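Long-range contacts in lipase (Pelosinus fermentans, PDB 5AH0), which hydrolyses ester bonds as a lipase and also attacks the synthetic polyester poly(butylene adipate-co-terephthalate): residues 51-56 with 231-236; 56-61 with 117-122; 80-85 with 202-207; 162-167 with 325-330. All coordinates share one frame; numbering follows the deposited sequence.

All four contacts belong to one lipase-like chain of the alpha/beta-hydrolase clan. Interactions 1 and 2 lie with their centres about 10 Å apart and share D56 and helix 54-66, whose first turns touch both the zinc ion and helix 116-129. Interaction 3, about 11 Å from interaction 1 between centres, supplies a histidine to the same zinc. Interaction 4, centred about 16 Å from interactions 1 and 2 and 27 Å from interaction 3, joins the loops after strand 153-159 and before strand 334-336; it touches interaction 2 through R121 and H163. Along the chain, 56-61 begins at the last residue of 51-56, and 80-85, 117-122 and 202-207 follow before 231-236; ligands from 51-56, 80-85 and 231-236 meet at one zinc.

Interaction 1. Residues 51-56 with 231-236; sequences VSSNWD and TNDLAN. With ZN (zinc ion), chain C.
D56 and D233 meet through a zinc ion, each giving it one carboxylate oxygen. D56 OD1 lies 1.9 Å from the metal and D233 OD2 2.0 Å, whereas D56 OD2 stays at 3.0 Å and D233 OD1 at 2.9 Å, so both bind through a single oxygen. The side chains arrive at about a right angle to one another, with carboxylate planes 77° apart. D233 reaches the ion because its CG is anti to the backbone N (chi1 -166°); D56 comes from the first turn of helix 54-66. H76 and H82 complete the site, and D56 OD2 is taken up by Q204 NE2.

Beside the metal, S53 packs against D233, S53 CB lying 3.2 Å from D233 O. S53 OG caps the helix by accepting from W55 N at 3.2 Å, and also bonds D238 OD2; a short hydroxyl suits this N-cap. Farther along, A235 N donates to V51 O (2.9 Å). The methyl of A235 is small enough to sit close by, A235 CB being 3.2 Å from V51 O, while L234 also approaches that oxygen with its CD2.

Two aspartates converging here would repel each other without a cation. Zinc probably offsets that charge, clasping the start of helix 54-66 to the loop before helix 235-238.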
loop_
_atom_site.group_PDB
_atom_site.type_symbol
_atom_site.label_atom_id
_atom_site.label_comp_id
_atom_site.label_asym_id
_atom_site.label_seq_id
_atom_site.Cartn_x
_atom_site.Cartn_y
_atom_site.Cartn_z
ATOM N N VAL A 51 0.408 -9.023 -1.738
ATOM C CA VAL A 51 0.604 -9.613 -0.407
ATOM C C VAL A 51 2.062 -9.804 0.042
ATOM O O VAL A 51 2.315 -10.456 1.061
ATOM C CB VAL A 51 -0.089 -10.977 -0.310
ATOM C CG1 VAL A 51 -1.620 -10.810 -0.426
ATOM C CG2 VAL A 51 0.449 -11.908 -1.371
ATOM N N SER A 52 3.019 -9.256 -0.704
ATOM C CA SER A 52 4.413 -9.290 -0.270
ATOM C C SER A 52 4.656 -8.378 0.940
ATOM O O SER A 52 3.775 -7.622 1.369
ATOM C CB SER A 52 5.345 -8.874 -1.414
ATOM O OG SER A 52 5.178 -9.696 -2.557
ATOM N N SER A 53 5.874 -8.455 1.467
ATOM C CA SER A 53 6.360 -7.579 2.532
ATOM C C SER A 53 6.532 -6.136 2.037
ATOM O O SER A 53 6.623 -5.891 0.836
ATOM C CB SER A 53 7.695 -8.117 3.066
ATOM O OG SER A 53 8.402 -7.152 3.832
ATOM N N ASN A 54 6.597 -5.188 2.964
ATOM C CA ASN A 54 6.861 -3.803 2.609
ATOM C C ASN A 54 8.260 -3.640 2.016
ATOM O O ASN A 54 8.452 -2.893 1.059
ATOM C CB ASN A 54 6.676 -2.905 3.835
ATOM C CG ASN A 54 5.202 -2.575 4.105
ATOM O OD1 ASN A 54 4.461 -2.191 3.198
ATOM N ND2 ASN A 54 4.777 -2.730 5.352
ATOM N N TRP A 55 9.228 -4.363 2.573
ATOM C CA TRP A 55 10.578 -4.389 2.028
ATOM C C TRP A 55 10.551 -4.838 0.575
ATOM O O TRP A 55 11.163 -4.212 -0.287
ATOM C CB TRP A 55 11.479 -5.317 2.849
ATOM C CG TRP A 55 12.904 -5.409 2.345
ATOM C CD1 TRP A 55 13.365 -6.173 1.307
ATOM C CD2 TRP A 55 14.051 -4.727 2.876
ATOM N NE1 TRP A 55 14.718 -5.997 1.151
ATOM C CE2 TRP A 55 15.167 -5.121 2.104
ATOM C CE3 TRP A 55 14.241 -3.822 3.926
ATOM C CZ2 TRP A 55 16.455 -4.646 2.353
ATOM C CZ3 TRP A 55 15.521 -3.351 4.171
ATOM C CH2 TRP A 55 16.612 -3.761 3.385
ATOM N N ASP A 56 9.868 -5.944 0.311
ATOM C CA ASP A 56 9.755 -6.447 -1.049
ATOM C C ASP A 56 9.022 -5.464 -1.952
ATOM O O ASP A 56 9.449 -5.206 -3.076
ATOM C CB ASP A 56 9.038 -7.789 -1.064
ATOM C CG ASP A 56 9.929 -8.931 -0.637
ATOM O OD1 ASP A 56 10.891 -8.689 0.129
ATOM O OD2 ASP A 56 9.661 -10.076 -1.069
ATOM N N THR A 231 7.722 -17.644 7.654
ATOM C CA THR A 231 8.472 -16.410 7.474
ATOM C C THR A 231 7.768 -15.209 8.098
ATOM O O THR A 231 6.583 -15.268 8.428
ATOM C CB THR A 231 8.719 -16.117 5.991
ATOM O OG1 THR A 231 9.468 -14.906 5.873
ATOM C CG2 THR A 231 7.414 -15.937 5.271
ATOM N N ASN A 232 8.512 -14.126 8.279
ATOM C CA ASN A 232 7.924 -12.867 8.715
ATOM C C ASN A 232 8.059 -11.840 7.597
ATOM O O ASN A 232 8.053 -10.641 7.842
ATOM C CB ASN A 232 8.589 -12.357 9.998
ATOM C CG ASN A 232 10.045 -11.965 9.788
ATOM O OD1 ASN A 232 10.707 -12.453 8.872
ATOM N ND2 ASN A 232 10.545 -11.071 10.633
ATOM N N ASP A 233 8.194 -12.334 6.370
ATOM C CA ASP A 233 8.475 -11.494 5.208
ATOM C C ASP A 233 7.300 -11.423 4.249
ATOM O O ASP A 233 7.483 -11.312 3.038
ATOM C CB ASP A 233 9.715 -12.019 4.470
ATOM C CG ASP A 233 10.271 -11.019 3.459
ATOM O OD1 ASP A 233 10.330 -9.809 3.781
ATOM O OD2 ASP A 233 10.650 -11.448 2.343
ATOM N N LEU A 234 6.091 -11.469 4.789
ATOM C CA LEU A 234 4.907 -11.305 3.959
ATOM C C LEU A 234 3.978 -10.250 4.562
ATOM O O LEU A 234 4.202 -9.792 5.692
ATOM C CB LEU A 234 4.198 -12.643 3.791
ATOM C CG LEU A 234 4.966 -13.621 2.901
ATOM C CD1 LEU A 234 4.435 -15.026 3.062
ATOM C CD2 LEU A 234 4.879 -13.197 1.452
ATOM N N ALA A 235 2.951 -9.858 3.807
ATOM C CA ALA A 235 2.031 -8.808 4.251
ATOM C C ALA A 235 1.402 -9.129 5.605
ATOM O O ALA A 235 1.244 -8.242 6.439
ATOM C CB ALA A 235 0.942 -8.574 3.216
ATOM N N ASN A 236 1.092 -10.404 5.835
ATOM C CA ASN A 236 0.386 -10.808 7.046
ATOM C C ASN A 236 1.182 -10.503 8.325
ATOM O O ASN A 236 0.602 -10.263 9.381
ATOM C CB ASN A 236 0.017 -12.292 6.969
ATOM C CG ASN A 236 1.235 -13.192 6.985
ATOM O OD1 ASN A 236 2.302 -12.812 6.504
ATOM N ND2 ASN A 236 1.082 -14.396 7.532
HETATM ZN ZN ZN C . 11.599 -10.165 1.168
#

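Interaction 2. Residues 56-61 with 117-122; sequences DRACEL and GQTVRT. With ZN (zinc ion), chain C.
R57 lies across T119 at about a right angle. Its CB packs on the methyl of T119, with CG2 at 3.5 Å. CG bridges to CD, which stands 3.9 Å from T119 OG1, and the chain bends at chi3 (59°), which brings the guanidinium edge round to the oxygen. R57 NE then donates to T119 OG1 at 2.8 Å, nearly in the guanidinium plane, and NH2 adds a weak bond to that oxygen at 3.1 Å. The tips are held beyond the helix pair: NH1 by G49 O and NH2 by H10 O. Arginine suits the place because its methylenes can pack in a buried setting while its N-H groups reach several oxygens. T119 OG1 is also hydrogen-bonded to N54 OD1, and so joins the arginine to the first turn of helix 54-66.

The rest of the interface is apolar. A58, with only a methyl, lets the backbones come close and touches T122 CG2 with its CB at 3.9 Å; T122 turns its hydroxyl back to Q118 O, leaving the methyl for the contact. L61 CD2 meets V120 CG1 at 3.8 Å, and both leucine and valine also rest on V9 of strand 6-9.

The axes of segments 56-61 and 117-122 approach to 8.4 Å and cross at -67°. Helix 116-129 directly follows strand 108-113, as helix C follows the nucleophile elbow in alpha/beta hydrolases, and helix 54-66 would correspond to helix B packed on the same side of the central sheet.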
loop_
_atom_site.group_PDB
_atom_site.type_symbol
_atom_site.label_atom_id
_atom_site.label_comp_id
_atom_site.label_asym_id
_atom_site.label_seq_id
_atom_site.Cartn_x
_atom_site.Cartn_y
_atom_site.Cartn_z
ATOM N N ASP A 56 9.868 -5.944 0.311
ATOM C CA ASP A 56 9.755 -6.447 -1.049
ATOM C C ASP A 56 9.022 -5.464 -1.952
ATOM O O ASP A 56 9.449 -5.206 -3.076
ATOM C CB ASP A 56 9.038 -7.789 -1.064
ATOM C CG ASP A 56 9.929 -8.931 -0.637
ATOM O OD1 ASP A 56 10.891 -8.689 0.129
ATOM O OD2 ASP A 56 9.661 -10.076 -1.069
ATOM N N ARG A 57 7.921 -4.911 -1.458
ATOM C CA ARG A 57 7.134 -3.980 -2.251
ATOM C C ARG A 57 7.929 -2.705 -2.520
ATOM O O ARG A 57 7.861 -2.138 -3.608
ATOM C CB ARG A 57 5.809 -3.654 -1.554
ATOM C CG ARG A 57 4.763 -4.756 -1.668
ATOM C CD ARG A 57 3.811 -4.739 -0.484
ATOM N NE ARG A 57 3.098 -3.470 -0.359
ATOM C CZ ARG A 57 1.967 -3.178 -0.996
ATOM N NH1 ARG A 57 1.410 -4.073 -1.801
ATOM N NH2 ARG A 57 1.390 -1.995 -0.819
ATOM N N ALA A 58 8.678 -2.253 -1.521
ATOM C CA ALA A 58 9.494 -1.064 -1.691
ATOM C C ALA A 58 10.547 -1.268 -2.791
ATOM O O ALA A 58 10.784 -0.365 -3.605
ATOM C CB ALA A 58 10.150 -0.676 -0.371
ATOM N N CYS A 59 11.167 -2.447 -2.821
ATOM C CA CYS A 59 12.143 -2.760 -3.868
ATOM C C CYS A 59 11.477 -2.839 -5.239
ATOM O O CYS A 59 12.029 -2.366 -6.233
ATOM C CB CYS A 59 12.873 -4.075 -3.577
ATOM S SG CYS A 59 13.907 -4.022 -2.112
ATOM N N GLU A 60 10.307 -3.466 -5.294
ATOM C CA GLU A 60 9.543 -3.532 -6.534
ATOM C C GLU A 60 9.164 -2.141 -7.003
ATOM O O GLU A 60 9.173 -1.863 -8.199
ATOM C CB GLU A 60 8.306 -4.403 -6.351
ATOM C CG GLU A 60 8.643 -5.857 -6.064
ATOM C CD GLU A 60 7.465 -6.637 -5.518
ATOM O OE1 GLU A 60 6.347 -6.091 -5.525
ATOM O OE2 GLU A 60 7.660 -7.795 -5.078
ATOM N N LEU A 61 8.845 -1.272 -6.051
ATOM C CA LEU A 61 8.414 0.096 -6.346
ATOM C C LEU A 61 9.550 0.893 -6.977
ATOM O O LEU A 61 9.336 1.606 -7.961
ATOM C CB LEU A 61 7.897 0.789 -5.075
ATOM C CG LEU A 61 7.253 2.180 -5.172
ATOM C CD1 LEU A 61 6.226 2.231 -6.265
ATOM C CD2 LEU A 61 6.582 2.527 -3.858
ATOM N N GLY A 117 0.718 2.826 2.093
ATOM C CA GLY A 117 1.195 3.859 2.993
ATOM C C GLY A 117 2.479 3.432 3.694
ATOM O O GLY A 117 3.410 4.227 3.845
ATOM N N GLN A 118 2.548 2.156 4.071
ATOM C CA GLN A 118 3.724 1.605 4.727
ATOM C C GLN A 118 4.862 1.456 3.731
ATOM O O GLN A 118 6.013 1.768 4.018
ATOM C CB GLN A 118 3.400 0.250 5.343
ATOM C CG GLN A 118 2.621 0.294 6.631
ATOM C CD GLN A 118 2.480 -1.088 7.228
ATOM O OE1 GLN A 118 2.094 -2.034 6.536
ATOM N NE2 GLN A 118 2.840 -1.230 8.502
ATOM N N THR A 119 4.507 0.980 2.547
ATOM C CA THR A 119 5.466 0.707 1.494
ATOM C C THR A 119 6.278 1.933 1.096
ATOM O O THR A 119 7.495 1.843 0.947
ATOM C CB THR A 119 4.746 0.162 0.255
ATOM O OG1 THR A 119 4.006 -1.008 0.628
ATOM C CG2 THR A 119 5.738 -0.183 -0.839
ATOM N N VAL A 120 5.614 3.076 0.941
ATOM C CA VAL A 120 6.297 4.270 0.455
ATOM C C VAL A 120 7.110 4.965 1.548
ATOM O O VAL A 120 8.132 5.590 1.253
ATOM C CB VAL A 120 5.306 5.259 -0.178
ATOM C CG1 VAL A 120 4.640 4.612 -1.394
ATOM C CG2 VAL A 120 4.275 5.726 0.832
ATOM N N ARG A 121 6.680 4.829 2.801
ATOM C CA ARG A 121 7.511 5.225 3.941
ATOM C C ARG A 121 8.834 4.450 3.897
ATOM O O ARG A 121 9.914 4.987 4.164
ATOM C CB ARG A 121 6.802 4.948 5.267
ATOM C CG ARG A 121 5.725 5.946 5.670
ATOM C CD ARG A 121 4.924 5.393 6.856
ATOM N NE ARG A 121 5.792 5.037 7.981
ATOM C CZ ARG A 121 5.486 4.148 8.921
ATOM N NH1 ARG A 121 4.327 3.501 8.889
ATOM N NH2 ARG A 121 6.344 3.905 9.897
ATOM N N THR A 122 8.729 3.173 3.557
ATOM C CA THR A 122 9.885 2.298 3.497
ATOM C C THR A 122 10.764 2.665 2.311
ATOM O O THR A 122 11.996 2.709 2.424
ATOM C CB THR A 122 9.451 0.830 3.405
ATOM O OG1 THR A 122 8.606 0.526 4.524
ATOM C CG2 THR A 122 10.651 -0.098 3.403
HETATM ZN ZN ZN C . 11.599 -10.165 1.168
#

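Interaction 3. Residues 80-85 with 202-207; sequences KGHSRY and LDQWGL. With ZN (zinc ion), chain C.
The imidazole of H82 has Q204 over one face and W205 at its edge. Q204 CG stands 4.0 Å from the ring centroid and 29° off the normal, a CH-pi contact, the two side chains lying next to each other and pointing the same way. The histidine edge is in turn directed at the face of the W205 six-membered ring in an offset edge-to-face pair, with centroids 4.7 Å apart and planes at 78°. The far rim of the indole, at CZ3, comes 3.9 Å from K80 O. A broad, flat tryptophan suits this place, covering both the histidine and the turn before it, and it also touches D233.

Held in this way, H82 presents NE2 to the zinc ion at 2.1 Å. The bend of Q204 begins with CG between its backbone N and carbonyl carbon (chi1 77°), and the chain turns again at chi2, so its methylene lies on the imidazole while NE2 goes on to D56 OD2. The glutamine thus probably positions both D56 and H82 from the second shell.

The backbones are joined as well: S83 N donates to Q204 O in a long, bent bond of 3.3 Å. G81, with its positive phi, is the C-prime residue of the Schellman motif ending helix 74-80, and this turn swings H82 toward the metal.

Helix 74-80 and its end follow strand 68-71 and precede strand 85-89 in sequence. Such an insertion, carrying H76 and H82 to a zinc shared with D56 and D233, resembles the zinc site of thermoalkalophilic bacterial lipases.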
loop_
_atom_site.group_PDB
_atom_site.type_symbol
_atom_site.label_atom_id
_atom_site.label_comp_id
_atom_site.label_asym_id
_atom_site.label_seq_id
_atom_site.Cartn_x
_atom_site.Cartn_y
_atom_site.Cartn_z
ATOM N N LYS A 80 15.881 -14.457 4.247
ATOM C CA LYS A 80 14.481 -14.836 4.195
ATOM C C LYS A 80 14.247 -16.064 3.312
ATOM O O LYS A 80 13.224 -16.733 3.435
ATOM C CB LYS A 80 13.643 -13.664 3.699
ATOM C CG LYS A 80 13.038 -12.835 4.813
ATOM C CD LYS A 80 14.092 -12.058 5.589
ATOM C CE LYS A 80 13.483 -11.265 6.748
ATOM N NZ LYS A 80 13.389 -12.074 8.002
ATOM N N GLY A 81 15.181 -16.359 2.414
ATOM C CA GLY A 81 15.009 -17.484 1.514
ATOM C C GLY A 81 14.295 -17.121 0.222
ATOM O O GLY A 81 13.319 -17.768 -0.157
ATOM N N HIS A 82 14.792 -16.080 -0.446
ATOM C CA HIS A 82 14.204 -15.555 -1.683
ATOM C C HIS A 82 14.786 -16.108 -2.970
ATOM O O HIS A 82 15.597 -17.018 -2.973
ATOM C CB HIS A 82 14.394 -14.039 -1.765
ATOM C CG HIS A 82 13.330 -13.237 -1.094
ATOM N ND1 HIS A 82 12.103 -13.757 -0.757
ATOM C CD2 HIS A 82 13.319 -11.945 -0.690
ATOM C CE1 HIS A 82 11.374 -12.813 -0.182
ATOM N NE2 HIS A 82 12.093 -11.707 -0.126
ATOM N N SER A 83 14.309 -15.532 -4.065
ATOM C CA SER A 83 15.111 -15.297 -5.247
ATOM C C SER A 83 15.552 -13.861 -5.057
ATOM O O SER A 83 14.724 -13.012 -4.735
ATOM C CB SER A 83 14.317 -15.459 -6.543
ATOM O OG SER A 83 13.607 -16.679 -6.577
ATOM N N ARG A 84 16.842 -13.582 -5.192
ATOM C CA ARG A 84 17.327 -12.220 -4.985
ATOM C C ARG A 84 16.721 -11.247 -5.989
ATOM O O ARG A 84 16.340 -10.131 -5.644
ATOM C CB ARG A 84 18.855 -12.158 -5.075
ATOM C CG ARG A 84 19.391 -10.754 -4.851
ATOM C CD ARG A 84 20.815 -10.569 -5.325
ATOM N NE ARG A 84 21.158 -9.152 -5.372
ATOM C CZ ARG A 84 22.397 -8.676 -5.389
ATOM N NH1 ARG A 84 23.433 -9.503 -5.344
ATOM N NH2 ARG A 84 22.597 -7.366 -5.431
ATOM N N TYR A 85 16.642 -11.688 -7.239
ATOM C CA TYR A 85 16.215 -10.829 -8.330
ATOM C C TYR A 85 14.774 -11.115 -8.728
ATOM O O TYR A 85 14.365 -12.274 -8.813
ATOM C CB TYR A 85 17.141 -11.000 -9.537
ATOM C CG TYR A 85 18.527 -10.410 -9.354
ATOM C CD1 TYR A 85 18.745 -9.043 -9.503
ATOM C CD2 TYR A 85 19.624 -11.222 -9.056
ATOM C CE1 TYR A 85 20.012 -8.495 -9.351
ATOM C CE2 TYR A 85 20.894 -10.683 -8.899
ATOM C CZ TYR A 85 21.080 -9.320 -9.048
ATOM O OH TYR A 85 22.330 -8.768 -8.897
ATOM N N LEU A 202 4.177 -13.782 -6.494
ATOM C CA LEU A 202 5.038 -14.394 -5.489
ATOM C C LEU A 202 6.053 -15.321 -6.134
ATOM O O LEU A 202 6.289 -16.426 -5.654
ATOM C CB LEU A 202 4.195 -15.149 -4.463
ATOM C CG LEU A 202 3.223 -14.201 -3.758
ATOM C CD1 LEU A 202 2.163 -14.941 -2.975
ATOM C CD2 LEU A 202 4.005 -13.279 -2.850
ATOM N N ASP A 203 6.671 -14.860 -7.216
ATOM C CA ASP A 203 7.597 -15.707 -7.963
ATOM C C ASP A 203 8.921 -15.866 -7.213
ATOM O O ASP A 203 9.644 -16.843 -7.421
ATOM C CB ASP A 203 7.842 -15.146 -9.364
ATOM C CG ASP A 203 6.549 -14.785 -10.089
ATOM O OD1 ASP A 203 5.454 -15.163 -9.612
ATOM O OD2 ASP A 203 6.631 -14.136 -11.154
ATOM N N GLN A 204 9.224 -14.925 -6.320
ATOM C CA GLN A 204 10.423 -15.030 -5.495
ATOM C C GLN A 204 10.238 -16.082 -4.405
ATOM O O GLN A 204 11.143 -16.331 -3.601
ATOM C CB GLN A 204 10.784 -13.680 -4.871
ATOM C CG GLN A 204 9.937 -13.272 -3.684
ATOM C CD GLN A 204 8.666 -12.533 -4.089
ATOM O OE1 GLN A 204 8.042 -12.842 -5.109
ATOM N NE2 GLN A 204 8.282 -11.541 -3.287
ATOM N N TRP A 205 9.058 -16.697 -4.387
ATOM C CA TRP A 205 8.781 -17.834 -3.517
ATOM C C TRP A 205 8.421 -19.075 -4.328
ATOM O O TRP A 205 8.024 -20.090 -3.772
ATOM C CB TRP A 205 7.642 -17.525 -2.556
ATOM C CG TRP A 205 7.830 -16.309 -1.702
ATOM C CD1 TRP A 205 7.338 -15.055 -1.936
ATOM C CD2 TRP A 205 8.551 -16.234 -0.467
ATOM N NE1 TRP A 205 7.703 -14.204 -0.917
ATOM C CE2 TRP A 205 8.455 -14.903 -0.006
ATOM C CE3 TRP A 205 9.271 -17.161 0.295
ATOM C CZ2 TRP A 205 9.049 -14.480 1.185
ATOM C CZ3 TRP A 205 9.863 -16.737 1.477
ATOM C CH2 TRP A 205 9.748 -15.408 1.909
ATOM N N GLY A 206 8.498 -18.968 -5.649
ATOM C CA GLY A 206 8.154 -20.074 -6.524
ATOM C C GLY A 206 6.663 -20.339 -6.602
ATOM O O GLY A 206 6.231 -21.336 -7.190
ATOM N N LEU A 207 5.871 -19.445 -6.010
ATOM C CA LEU A 207 4.422 -19.602 -6.007
ATOM C C LEU A 207 3.732 -18.845 -7.138
ATOM O O LEU A 207 2.861 -18.001 -6.901
ATOM C CB LEU A 207 3.850 -19.174 -4.655
ATOM C CG LEU A 207 4.227 -20.140 -3.528
ATOM C CD1 LEU A 207 3.755 -19.648 -2.170
ATOM C CD2 LEU A 207 3.662 -21.523 -3.823
HETATM ZN ZN ZN C . 11.599 -10.165 1.168
#

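Interaction 4. Residues 162-167 with 325-330; sequences PHDGTT and GPKIWS
D164 points its carboxylate into the start of the K327-S330 turn, crossing the lysine side chain at about a right angle and the isoleucine at a slant. With CG anti to its carbonyl carbon (chi1 -72°), the acid places OD1 before two successive backbone N-H groups. K327 N donates to the syn lone pair of OD1 at 2.9 Å; I328 N reaches the same oxygen at 3.0 Å, almost straight (174°), from 43° above the carboxylate plane. OD2 faces K327 NZ in a salt bridge of 3.2 Å, although the position of NZ is less sure; K327 NZ is also bonded to N324 OD1. I328 brings its CG1 to 3.6 Å from D164 CG.

H163 and P326 instead run side by side, pointing the same way. H163 CB lies 3.4 Å from P326 N and 3.9 Å from P326 CD; G325, without a side chain, lets it approach the G325-P326 peptide. The imidazole is held elsewhere, by T158 OG1 at NE2 and, weakly, R121 at ND1.

A short acid suits the 164 position, since it accepts from a type II turn that starts at K327. The two N-H groups would favour the ionised carboxylate, perhaps with the lysine's help, and fasten the two loops to each other.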
loop_
_atom_site.group_PDB
_atom_site.type_symbol
_atom_site.label_atom_id
_atom_site.label_comp_id
_atom_site.label_asym_id
_atom_site.label_seq_id
_atom_site.Cartn_x
_atom_site.Cartn_y
_atom_site.Cartn_z
ATOM N N PRO A 162 -2.425 1.493 7.498
ATOM C CA PRO A 162 -2.200 0.881 8.810
ATOM C C PRO A 162 -0.792 1.160 9.355
ATOM O O PRO A 162 0.075 0.270 9.408
ATOM C CB PRO A 162 -2.385 -0.613 8.528
ATOM C CG PRO A 162 -1.869 -0.767 7.102
ATOM C CD PRO A 162 -2.213 0.537 6.395
ATOM N N HIS A 163 -0.573 2.393 9.787
ATOM C CA HIS A 163 0.748 2.779 10.254
ATOM C C HIS A 163 1.097 2.133 11.596
ATOM O O HIS A 163 2.266 2.032 11.949
ATOM C CB HIS A 163 0.836 4.295 10.350
ATOM C CG HIS A 163 0.746 4.987 9.030
ATOM N ND1 HIS A 163 1.745 4.911 8.083
ATOM C CD2 HIS A 163 -0.223 5.765 8.492
ATOM C CE1 HIS A 163 1.399 5.621 7.022
ATOM N NE2 HIS A 163 0.209 6.146 7.244
ATOM N N ASP A 164 0.086 1.686 12.330
ATOM C CA ASP A 164 0.287 0.933 13.567
ATOM C C ASP A 164 -0.205 -0.510 13.409
ATOM O O ASP A 164 -0.291 -1.269 14.380
ATOM C CB ASP A 164 -0.440 1.615 14.726
ATOM C CG ASP A 164 0.234 2.906 15.165
ATOM O OD1 ASP A 164 1.474 3.017 15.033
ATOM O OD2 ASP A 164 -0.483 3.819 15.629
ATOM N N GLY A 165 -0.529 -0.879 12.171
ATOM C CA GLY A 165 -1.025 -2.208 11.862
ATOM C C GLY A 165 -2.543 -2.296 11.904
ATOM O O GLY A 165 -3.212 -1.287 12.137
ATOM N N THR A 166 -3.064 -3.505 11.665
ATOM C CA THR A 166 -4.490 -3.825 11.718
ATOM C C THR A 166 -4.806 -5.077 12.520
ATOM O O THR A 166 -4.149 -6.101 12.337
ATOM C CB THR A 166 -5.069 -4.097 10.344
ATOM O OG1 THR A 166 -4.603 -3.119 9.421
ATOM C CG2 THR A 166 -6.555 -4.035 10.431
ATOM N N THR A 167 -5.857 -5.037 13.338
ATOM C CA THR A 167 -6.270 -6.237 14.061
ATOM C C THR A 167 -6.831 -7.288 13.086
ATOM O O THR A 167 -6.983 -8.451 13.436
ATOM C CB THR A 167 -7.283 -5.896 15.167
ATOM O OG1 THR A 167 -8.387 -5.182 14.620
ATOM C CG2 THR A 167 -6.622 -4.995 16.177
ATOM N N GLY A 325 -0.917 8.267 11.362
ATOM C CA GLY A 325 0.530 8.233 11.302
ATOM C C GLY A 325 1.066 7.161 12.222
ATOM O O GLY A 325 0.341 6.674 13.090
ATOM N N PRO A 326 2.338 6.777 12.030
ATOM C CA PRO A 326 2.957 5.758 12.877
ATOM C C PRO A 326 3.205 6.305 14.269
ATOM O O PRO A 326 3.892 7.317 14.402
ATOM C CB PRO A 326 4.271 5.452 12.160
ATOM C CG PRO A 326 4.574 6.678 11.377
ATOM C CD PRO A 326 3.259 7.283 10.998
ATOM N N LYS A 327 2.638 5.652 15.280
ATOM C CA LYS A 327 2.789 6.080 16.662
ATOM C C LYS A 327 3.564 5.077 17.500
ATOM O O LYS A 327 4.427 5.448 18.299
ATOM C CB LYS A 327 1.422 6.319 17.310
ATOM C CG LYS A 327 0.800 7.664 17.005
ATOM C CD LYS A 327 -0.339 7.508 16.052
ATOM C CE LYS A 327 -1.401 6.611 16.619
ATOM N NZ LYS A 327 -2.398 6.331 15.564
ATOM N N ILE A 328 3.236 3.804 17.325
ATOM C CA ILE A 328 3.780 2.754 18.167
ATOM C C ILE A 328 5.223 2.441 17.780
ATOM O O ILE A 328 5.512 2.162 16.620
ATOM C CB ILE A 328 2.906 1.494 18.078
ATOM C CG1 ILE A 328 1.444 1.853 18.346
ATOM C CG2 ILE A 328 3.327 0.463 19.078
ATOM C CD1 ILE A 328 0.521 0.669 18.287
ATOM N N TRP A 329 6.121 2.508 18.763
ATOM C CA TRP A 329 7.564 2.364 18.552
ATOM C C TRP A 329 8.060 3.349 17.503
ATOM O O TRP A 329 8.961 3.042 16.712
ATOM C CB TRP A 329 7.936 0.943 18.139
ATOM C CG TRP A 329 7.762 -0.063 19.212
ATOM C CD1 TRP A 329 7.181 0.126 20.435
ATOM C CD2 TRP A 329 8.177 -1.432 19.172
ATOM N NE1 TRP A 329 7.202 -1.044 21.155
ATOM C CE2 TRP A 329 7.807 -2.016 20.404
ATOM C CE3 TRP A 329 8.810 -2.226 18.209
ATOM C CZ2 TRP A 329 8.063 -3.355 20.700
ATOM C CZ3 TRP A 329 9.067 -3.552 18.505
ATOM C CH2 TRP A 329 8.691 -4.105 19.743
ATOM N N SER A 330 7.467 4.536 17.492
ATOM C CA SER A 330 7.858 5.547 16.525
ATOM C C SER A 330 8.061 6.891 17.212
ATOM O O SER A 330 7.485 7.152 18.275
ATOM C CB SER A 330 6.812 5.671 15.413
ATOM O OG SER A 330 7.258 6.567 14.407
#